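Local coordinates for protein acid phosphatase (Mycobacterium tuberculosis, PDB 2A6P) that hydrolyses a broad range of phosphate monoesters, including sugar phosphates, and can serve in vivo as a fructose-1,6-bisphosphatase that maintains gluconeogenesis, at residues A125-R130 / G153-A158; A158-W163 / F174-A179. All coordinates share one frame; numbering follows the deposited sequence.

Contact 1: A125-R130 / G153-A158; sequences AQVNDR and GHFSRA
The segments carrying V127, R130, F155 and A158 are both helical, and their axes approach to 10.1 Å at a signed crossing angle of -62°. At such a separation the side chains must bridge the gap, and F155 does most of this work. Its CG lies anti to the backbone N (chi1 -171°), which carries the ring across to segment 125-130. There F155 CE1 lies 4.0 Å above the R130 guanidinium plane, over its centre, while the two planes remain 34° apart, tilted and not stacked flush. The R130 carbonyl oxygen meets the same ring at its edge, in plane, 3.9 Å from F155 CZ. V127 CG1 also comes to the ring edge, near its plane, and lies 4.1 Å from A158 CB. The charge of R130 is met by a salt bridge from NH1 to E122, and NH2 bonds to the carbonyl of A89, so two polar partners grip the guanidinium while F155 lies over one face. F155 N is in turn bonded to E90, the probable proton donor/acceptor. Helix 153-163 follows strand 147-151 and packs against helix 124-141, where F155 also touches A134 and A158 touches A131.

Contact 2: A158-W163 / F174-A179; sequences AVITRW and FAMPTA
F174 lays its ring beside the hydroxyl of T161, with OG1 3.6 Å from both CD1 and CE1, so the oxygen addresses one side bond of the ring and no single corner. This is the return leg of the helix-to-strand connection in the histidine phosphatase fold: helix 153-163 ends, the chain loops round, and segment 174-179, which has no regular secondary structure, runs back past the helix into strand 180-187. The backbones stay well apart, the nearest CA atoms being those of T161 and F174 at 8.1 Å, and the interval is bridged by side chains alone.

The hydroxyl owes its place partly to the helix itself. T161 OG1 lies beside the backbone N (chi1 -60°) and is hydrogen-bonded to the carbonyl of R157, one turn earlier, which satisfies this buried polar atom inside its own helix. Its meeting with the aromatic ring is therefore one of van der Waals contact, made at an oblique approach. F174 also packs against F174 of the second subunit, so the same phenylalanine joins the helix to the dimer interface, and A175 adds backbone hydrogen bonds to that subunit.

Further along, I160 and M176 form a second, apolar point of contact. I160 also touches L193 and L196 of strand 190-199, which ties this part of the helix to the sheet, while the carbonyl of M176 accepts a hydrogen bond from R17 NH1. The methionine chain bends at chi2 (80°), and this turn directs its sulfur to the helix, where SD lies 4.2 Å from I160 CD1.

Overall arrangement
Helix 153-163 takes part in both contacts and turns different faces to its two partners. Contact 1 (125-130 with 153-158) closes before contact 2 (158-163 with 174-179) opens, and the two share A158; their centres are about 9 Å apart. One joins the helix to helix 124-141, the other to the loop that leads into strand 180-187. They also meet directly, through R157 against M176 and through G153 O beside M176 CB. The shared helix thereby connects the surroundings of E90 and H152, the probable proton donor/acceptor and transition-state stabiliser, with the homodimer interface, where R157 forms a salt bridge to E187 of the second subunit.

Contact 1: A125-R130 / G153-A158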
ATOM      1  N   ALA A 125      13.643 -17.554   7.051  1.00 21.75           N
ATOM      2  CA  ALA A 125      13.502 -18.616   6.062  1.00 22.80           C
ATOM      3  C   ALA A 125      12.180 -19.365   6.230  1.00 23.47           C
ATOM      4  O   ALA A 125      11.461 -19.625   5.258  1.00 24.16           O
ATOM      5  CB  ALA A 125      14.674 -19.589   6.183  1.00 22.82           C
ATOM      6  N   GLN A 126      11.857 -19.708   7.470  1.00 23.16           N
ATOM      7  CA  GLN A 126      10.627 -20.437   7.742  1.00 23.90           C
ATOM      8  C   GLN A 126       9.373 -19.637   7.415  1.00 23.71           C
ATOM      9  O   GLN A 126       8.407 -20.178   6.875  1.00 23.78           O
ATOM     10  CB  GLN A 126      10.603 -20.892   9.207  1.00 24.20           C
ATOM     11  CG  GLN A 126      11.576 -22.039   9.503  1.00 24.26           C
ATOM     12  CD  GLN A 126      11.538 -22.483  10.949  1.00 25.94           C
ATOM     13  OE1 GLN A 126      11.939 -21.750  11.847  1.00 23.29           O
ATOM     14  NE2 GLN A 126      11.044 -23.692  11.181  1.00 27.84           N
ATOM     15  N   VAL A 127       9.381 -18.347   7.723  1.00 23.43           N
ATOM     16  CA  VAL A 127       8.202 -17.548   7.433  1.00 23.73           C
ATOM     17  C   VAL A 127       8.139 -17.260   5.944  1.00 24.07           C
ATOM     18  O   VAL A 127       7.051 -17.156   5.379  1.00 26.42           O
ATOM     19  CB  VAL A 127       8.190 -16.244   8.239  1.00 23.75           C
ATOM     20  CG1 VAL A 127       6.933 -15.439   7.902  1.00 25.15           C
ATOM     21  CG2 VAL A 127       8.208 -16.567   9.731  1.00 21.87           C
ATOM     22  N   ASN A 128       9.301 -17.154   5.308  1.00 23.88           N
ATOM     23  CA  ASN A 128       9.375 -16.919   3.864  1.00 23.69           C
ATOM     24  C   ASN A 128       8.646 -18.048   3.139  1.00 22.90           C
ATOM     25  O   ASN A 128       7.860 -17.809   2.222  1.00 23.24           O
ATOM     26  CB  ASN A 128      10.839 -16.894   3.414  1.00 25.55           C
ATOM     27  CG  ASN A 128      10.992 -16.738   1.911  1.00 27.60           C
ATOM     28  OD1 ASN A 128      10.651 -17.633   1.140  1.00 30.42           O
ATOM     29  ND2 ASN A 128      11.504 -15.592   1.491  1.00 30.36           N
ATOM     30  N   ASP A 129       8.916 -19.281   3.569  1.00 23.21           N
ATOM     31  CA  ASP A 129       8.296 -20.468   2.983  1.00 22.90           C
ATOM     32  C   ASP A 129       6.824 -20.571   3.333  1.00 20.90           C
ATOM     33  O   ASP A 129       6.015 -20.971   2.501  1.00 19.65           O
ATOM     34  CB  ASP A 129       8.995 -21.737   3.458  1.00 26.39           C
ATOM     35  CG  ASP A 129      10.478 -21.680   3.265  1.00 29.97           C
ATOM     36  OD1 ASP A 129      10.920 -21.205   2.198  1.00 31.79           O
ATOM     37  OD2 ASP A 129      11.206 -22.114   4.183  1.00 33.24           O
ATOM     38  N   ARG A 130       6.472 -20.224   4.568  1.00 20.58           N
ATOM     39  CA  ARG A 130       5.071 -20.279   4.969  1.00 19.38           C
ATOM     40  C   ARG A 130       4.280 -19.251   4.150  1.00 19.39           C
ATOM     41  O   ARG A 130       3.153 -19.518   3.690  1.00 16.71           O
ATOM     42  CB  ARG A 130       4.927 -19.999   6.468  1.00 19.86           C
ATOM     43  CG  ARG A 130       3.617 -20.502   7.014  1.00 19.74           C
ATOM     44  CD  ARG A 130       3.706 -20.940   8.471  1.00 21.99           C
ATOM     45  NE  ARG A 130       3.261 -19.898   9.389  1.00 26.94           N
ATOM     46  CZ  ARG A 130       4.000 -18.860   9.744  1.00 27.60           C
ATOM     47  NH1 ARG A 130       5.225 -18.743   9.260  1.00 32.19           N
ATOM     48  NH2 ARG A 130       3.510 -17.935  10.554  1.00 27.56           N
ATOM     49  N   GLY A 153      -0.490  -9.065  11.801  1.00  9.83           N
ATOM     50  CA  GLY A 153       0.332  -7.990  11.271  1.00 10.88           C
ATOM     51  C   GLY A 153       1.530  -8.391  10.445  1.00 13.52           C
ATOM     52  O   GLY A 153       1.592  -8.109   9.235  1.00 11.71           O
ATOM     53  N   HIS A 154       2.489  -9.052  11.088  1.00 12.15           N
ATOM     54  CA  HIS A 154       3.693  -9.465  10.387  1.00 13.95           C
ATOM     55  C   HIS A 154       3.441 -10.505   9.308  1.00 13.99           C
ATOM     56  O   HIS A 154       3.935 -10.349   8.189  1.00 15.00           O
ATOM     57  CB  HIS A 154       4.753  -9.934  11.392  1.00 15.39           C
ATOM     58  CG  HIS A 154       5.313  -8.820  12.229  1.00 18.29           C
ATOM     59  ND1 HIS A 154       5.920  -9.030  13.450  1.00 19.56           N
ATOM     60  CD2 HIS A 154       5.357  -7.483  12.016  1.00 18.66           C
ATOM     61  CE1 HIS A 154       6.309  -7.871  13.951  1.00 17.53           C
ATOM     62  NE2 HIS A 154       5.979  -6.918  13.100  1.00 18.03           N
ATOM     63  N   PHE A 155       2.659 -11.541   9.601  1.00 12.30           N
ATOM     64  CA  PHE A 155       2.414 -12.544   8.571  1.00 13.89           C
ATOM     65  C   PHE A 155       1.684 -11.974   7.352  1.00 13.11           C
ATOM     66  O   PHE A 155       2.027 -12.296   6.223  1.00 14.10           O
ATOM     67  CB  PHE A 155       1.642 -13.754   9.103  1.00 12.83           C
ATOM     68  CG  PHE A 155       1.581 -14.894   8.108  1.00 13.60           C
ATOM     69  CD1 PHE A 155       2.742 -15.573   7.743  1.00 13.20           C
ATOM     70  CD2 PHE A 155       0.384 -15.223   7.461  1.00 13.50           C
ATOM     71  CE1 PHE A 155       2.712 -16.562   6.737  1.00 15.51           C
ATOM     72  CE2 PHE A 155       0.349 -16.212   6.455  1.00 13.18           C
ATOM     73  CZ  PHE A 155       1.510 -16.877   6.095  1.00 11.76           C
ATOM     74  N   SER A 156       0.674 -11.134   7.574  1.00 13.96           N
ATOM     75  CA  SER A 156      -0.046 -10.524   6.452  1.00 13.91           C
ATOM     76  C   SER A 156       0.954  -9.758   5.580  1.00 14.03           C
ATOM     77  O   SER A 156       0.902  -9.816   4.356  1.00 16.09           O
ATOM     78  CB  SER A 156      -1.133  -9.571   6.956  1.00 13.68           C
ATOM     79  OG  SER A 156      -2.186 -10.272   7.601  1.00 15.66           O
ATOM     80  N   ARG A 157       1.858  -9.025   6.219  1.00 13.00           N
ATOM     81  CA  ARG A 157       2.873  -8.274   5.496  1.00 13.86           C
ATOM     82  C   ARG A 157       3.786  -9.226   4.746  1.00 14.53           C
ATOM     83  O   ARG A 157       4.292  -8.894   3.673  1.00 14.50           O
ATOM     84  CB  ARG A 157       3.756  -7.487   6.447  1.00 13.10           C
ATOM     85  CG  ARG A 157       3.124  -6.358   7.205  1.00 14.75           C
ATOM     86  CD  ARG A 157       4.300  -5.609   7.795  1.00 16.42           C
ATOM     87  NE  ARG A 157       3.986  -4.908   9.016  1.00 18.86           N
ATOM     88  CZ  ARG A 157       4.857  -4.144   9.659  1.00 16.84           C
ATOM     89  NH1 ARG A 157       6.084  -3.994   9.172  1.00 11.98           N
ATOM     90  NH2 ARG A 157       4.499  -3.555  10.788  1.00 18.06           N
ATOM     91  N   ALA A 158       4.022 -10.391   5.345  1.00 14.34           N
ATOM     92  CA  ALA A 158       4.874 -11.406   4.743  1.00 13.42           C
ATOM     93  C   ALA A 158       4.206 -11.857   3.459  1.00 14.06           C
ATOM     94  O   ALA A 158       4.849 -11.958   2.412  1.00 13.49           O
ATOM     95  CB  ALA A 158       5.038 -12.598   5.690  1.00 11.59           C
TER

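Contact 2: A158-W163 / F174-A179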
ATOM      1  N   ALA A 158       4.022 -10.391   5.345  1.00 14.34           N
ATOM      2  CA  ALA A 158       4.874 -11.406   4.743  1.00 13.42           C
ATOM      3  C   ALA A 158       4.206 -11.857   3.459  1.00 14.06           C
ATOM      4  O   ALA A 158       4.849 -11.958   2.412  1.00 13.49           O
ATOM      5  CB  ALA A 158       5.038 -12.598   5.690  1.00 11.59           C
ATOM      6  N   VAL A 159       2.915 -12.153   3.547  1.00 13.44           N
ATOM      7  CA  VAL A 159       2.178 -12.587   2.367  1.00 15.36           C
ATOM      8  C   VAL A 159       2.220 -11.517   1.281  1.00 15.49           C
ATOM      9  O   VAL A 159       2.483 -11.813   0.121  1.00 16.95           O
ATOM     10  CB  VAL A 159       0.723 -12.907   2.707  1.00 16.05           C
ATOM     11  CG1 VAL A 159      -0.063 -13.203   1.428  1.00 16.85           C
ATOM     12  CG2 VAL A 159       0.683 -14.111   3.658  1.00 17.21           C
ATOM     13  N   ILE A 160       1.979 -10.268   1.666  1.00 16.07           N
ATOM     14  CA  ILE A 160       2.006  -9.153   0.712  1.00 15.26           C
ATOM     15  C   ILE A 160       3.378  -9.006   0.062  1.00 14.79           C
ATOM     16  O   ILE A 160       3.482  -8.867  -1.161  1.00 11.14           O
ATOM     17  CB  ILE A 160       1.638  -7.826   1.405  1.00 15.08           C
ATOM     18  CG1 ILE A 160       0.172  -7.865   1.851  1.00 14.21           C
ATOM     19  CG2 ILE A 160       1.902  -6.652   0.474  1.00 15.71           C
ATOM     20  CD1 ILE A 160      -0.223  -6.689   2.685  1.00 14.29           C
ATOM     21  N   THR A 161       4.426  -9.027   0.888  1.00 14.77           N
ATOM     22  CA  THR A 161       5.792  -8.898   0.388  1.00 15.54           C
ATOM     23  C   THR A 161       6.101  -9.982  -0.637  1.00 15.11           C
ATOM     24  O   THR A 161       6.772  -9.728  -1.630  1.00 14.12           O
ATOM     25  CB  THR A 161       6.819  -8.997   1.531  1.00 15.54           C
ATOM     26  OG1 THR A 161       6.579  -7.950   2.479  1.00 19.67           O
ATOM     27  CG2 THR A 161       8.231  -8.857   0.998  1.00 15.77           C
ATOM     28  N   ARG A 162       5.606 -11.191  -0.387  1.00 15.77           N
ATOM     29  CA  ARG A 162       5.836 -12.311  -1.290  1.00 17.20           C
ATOM     30  C   ARG A 162       4.936 -12.231  -2.513  1.00 18.17           C
ATOM     31  O   ARG A 162       5.328 -12.644  -3.609  1.00 18.51           O
ATOM     32  CB  ARG A 162       5.625 -13.634  -0.549  1.00 18.68           C
ATOM     33  CG  ARG A 162       6.597 -13.829   0.619  1.00 19.48           C
ATOM     34  CD  ARG A 162       8.039 -13.702   0.144  1.00 20.61           C
ATOM     35  NE  ARG A 162       8.370 -14.739  -0.831  1.00 22.61           N
ATOM     36  CZ  ARG A 162       9.452 -14.725  -1.600  1.00 23.06           C
ATOM     37  NH1 ARG A 162      10.316 -13.718  -1.519  1.00 24.38           N
ATOM     38  NH2 ARG A 162       9.675 -15.724  -2.442  1.00 25.52           N
ATOM     39  N   TRP A 163       3.728 -11.707  -2.329  1.00 16.54           N
ATOM     40  CA  TRP A 163       2.815 -11.561  -3.455  1.00 18.51           C
ATOM     41  C   TRP A 163       3.508 -10.717  -4.522  1.00 18.35           C
ATOM     42  O   TRP A 163       3.452 -11.038  -5.715  1.00 18.71           O
ATOM     43  CB  TRP A 163       1.510 -10.871  -3.034  1.00 18.95           C
ATOM     44  CG  TRP A 163       0.588 -10.632  -4.192  1.00 18.74           C
ATOM     45  CD1 TRP A 163       0.481  -9.492  -4.936  1.00 19.46           C
ATOM     46  CD2 TRP A 163      -0.321 -11.579  -4.779  1.00 19.19           C
ATOM     47  NE1 TRP A 163      -0.438  -9.664  -5.949  1.00 17.89           N
ATOM     48  CE2 TRP A 163      -0.944 -10.936  -5.878  1.00 19.10           C
ATOM     49  CE3 TRP A 163      -0.667 -12.910  -4.487  1.00 19.39           C
ATOM     50  CZ2 TRP A 163      -1.897 -11.576  -6.681  1.00 17.38           C
ATOM     51  CZ3 TRP A 163      -1.615 -13.548  -5.287  1.00 19.28           C
ATOM     52  CH2 TRP A 163      -2.218 -12.875  -6.374  1.00 19.87           C
ATOM     53  N   PHE A 174       6.019  -2.115   4.719  1.00 13.46           N
ATOM     54  CA  PHE A 174       4.569  -2.059   4.602  1.00 14.01           C
ATOM     55  C   PHE A 174       3.866  -2.098   5.950  1.00 15.00           C
ATOM     56  O   PHE A 174       4.088  -3.017   6.736  1.00 13.99           O
ATOM     57  CB  PHE A 174       4.056  -3.231   3.759  1.00 14.82           C
ATOM     58  CG  PHE A 174       4.783  -3.409   2.455  1.00 17.16           C
ATOM     59  CD1 PHE A 174       5.711  -4.443   2.291  1.00 16.94           C
ATOM     60  CD2 PHE A 174       4.559  -2.535   1.400  1.00 18.50           C
ATOM     61  CE1 PHE A 174       6.409  -4.609   1.094  1.00 16.53           C
ATOM     62  CE2 PHE A 174       5.251  -2.685   0.188  1.00 21.28           C
ATOM     63  CZ  PHE A 174       6.183  -3.728   0.034  1.00 19.99           C
ATOM     64  N   ALA A 175       3.009  -1.116   6.211  1.00 12.29           N
ATOM     65  CA  ALA A 175       2.269  -1.079   7.471  1.00 13.70           C
ATOM     66  C   ALA A 175       1.074  -2.026   7.374  1.00 13.77           C
ATOM     67  O   ALA A 175       0.671  -2.424   6.276  1.00 14.54           O
ATOM     68  CB  ALA A 175       1.787   0.331   7.763  1.00 13.79           C
ATOM     69  N   MET A 176       0.510  -2.376   8.526  1.00 13.54           N
ATOM     70  CA  MET A 176      -0.641  -3.266   8.604  1.00 12.93           C
ATOM     71  C   MET A 176      -1.212  -3.086   9.997  1.00 15.21           C
ATOM     72  O   MET A 176      -0.967  -3.909  10.879  1.00 15.01           O
ATOM     73  CB  MET A 176      -0.215  -4.728   8.421  1.00 11.20           C
ATOM     74  CG  MET A 176      -1.360  -5.722   8.137  1.00 11.14           C
ATOM     75  SD  MET A 176      -1.948  -5.761   6.383  1.00  8.17           S
ATOM     76  CE  MET A 176      -3.633  -6.329   6.612  1.00  6.36           C
ATOM     77  N   PRO A 177      -1.962  -1.989  10.226  1.00 16.55           N
ATOM     78  CA  PRO A 177      -2.549  -1.747  11.555  1.00 17.26           C
ATOM     79  C   PRO A 177      -3.708  -2.687  11.871  1.00 18.75           C
ATOM     80  O   PRO A 177      -4.202  -3.397  10.988  1.00 18.85           O
ATOM     81  CB  PRO A 177      -2.963  -0.266  11.500  1.00 16.77           C
ATOM     82  CG  PRO A 177      -3.233  -0.032  10.032  1.00 18.48           C
ATOM     83  CD  PRO A 177      -2.135  -0.824   9.335  1.00 16.35           C
ATOM     84  N   THR A 178      -4.128  -2.701  13.136  1.00 19.68           N
ATOM     85  CA  THR A 178      -5.213  -3.578  13.573  1.00 18.76           C
ATOM     86  C   THR A 178      -6.506  -3.277  12.839  1.00 18.26           C
ATOM     87  O   THR A 178      -6.901  -2.126  12.692  1.00 17.86           O
ATOM     88  CB  THR A 178      -5.479  -3.441  15.080  1.00 19.66           C
ATOM     89  OG1 THR A 178      -5.853  -2.094  15.375  1.00 20.68           O
ATOM     90  CG2 THR A 178      -4.240  -3.809  15.879  1.00 21.06           C
ATOM     91  N   ALA A 179      -7.170  -4.334  12.391  1.00 18.79           N
ATOM     92  CA  ALA A 179      -8.430  -4.216  11.663  1.00 18.03           C
ATOM     93  C   ALA A 179      -8.271  -3.511  10.325  1.00 17.73           C
ATOM     94  O   ALA A 179      -9.227  -2.924   9.820  1.00 19.87           O
ATOM     95  CB  ALA A 179      -9.472  -3.487  12.517  1.00 19.02           C
TER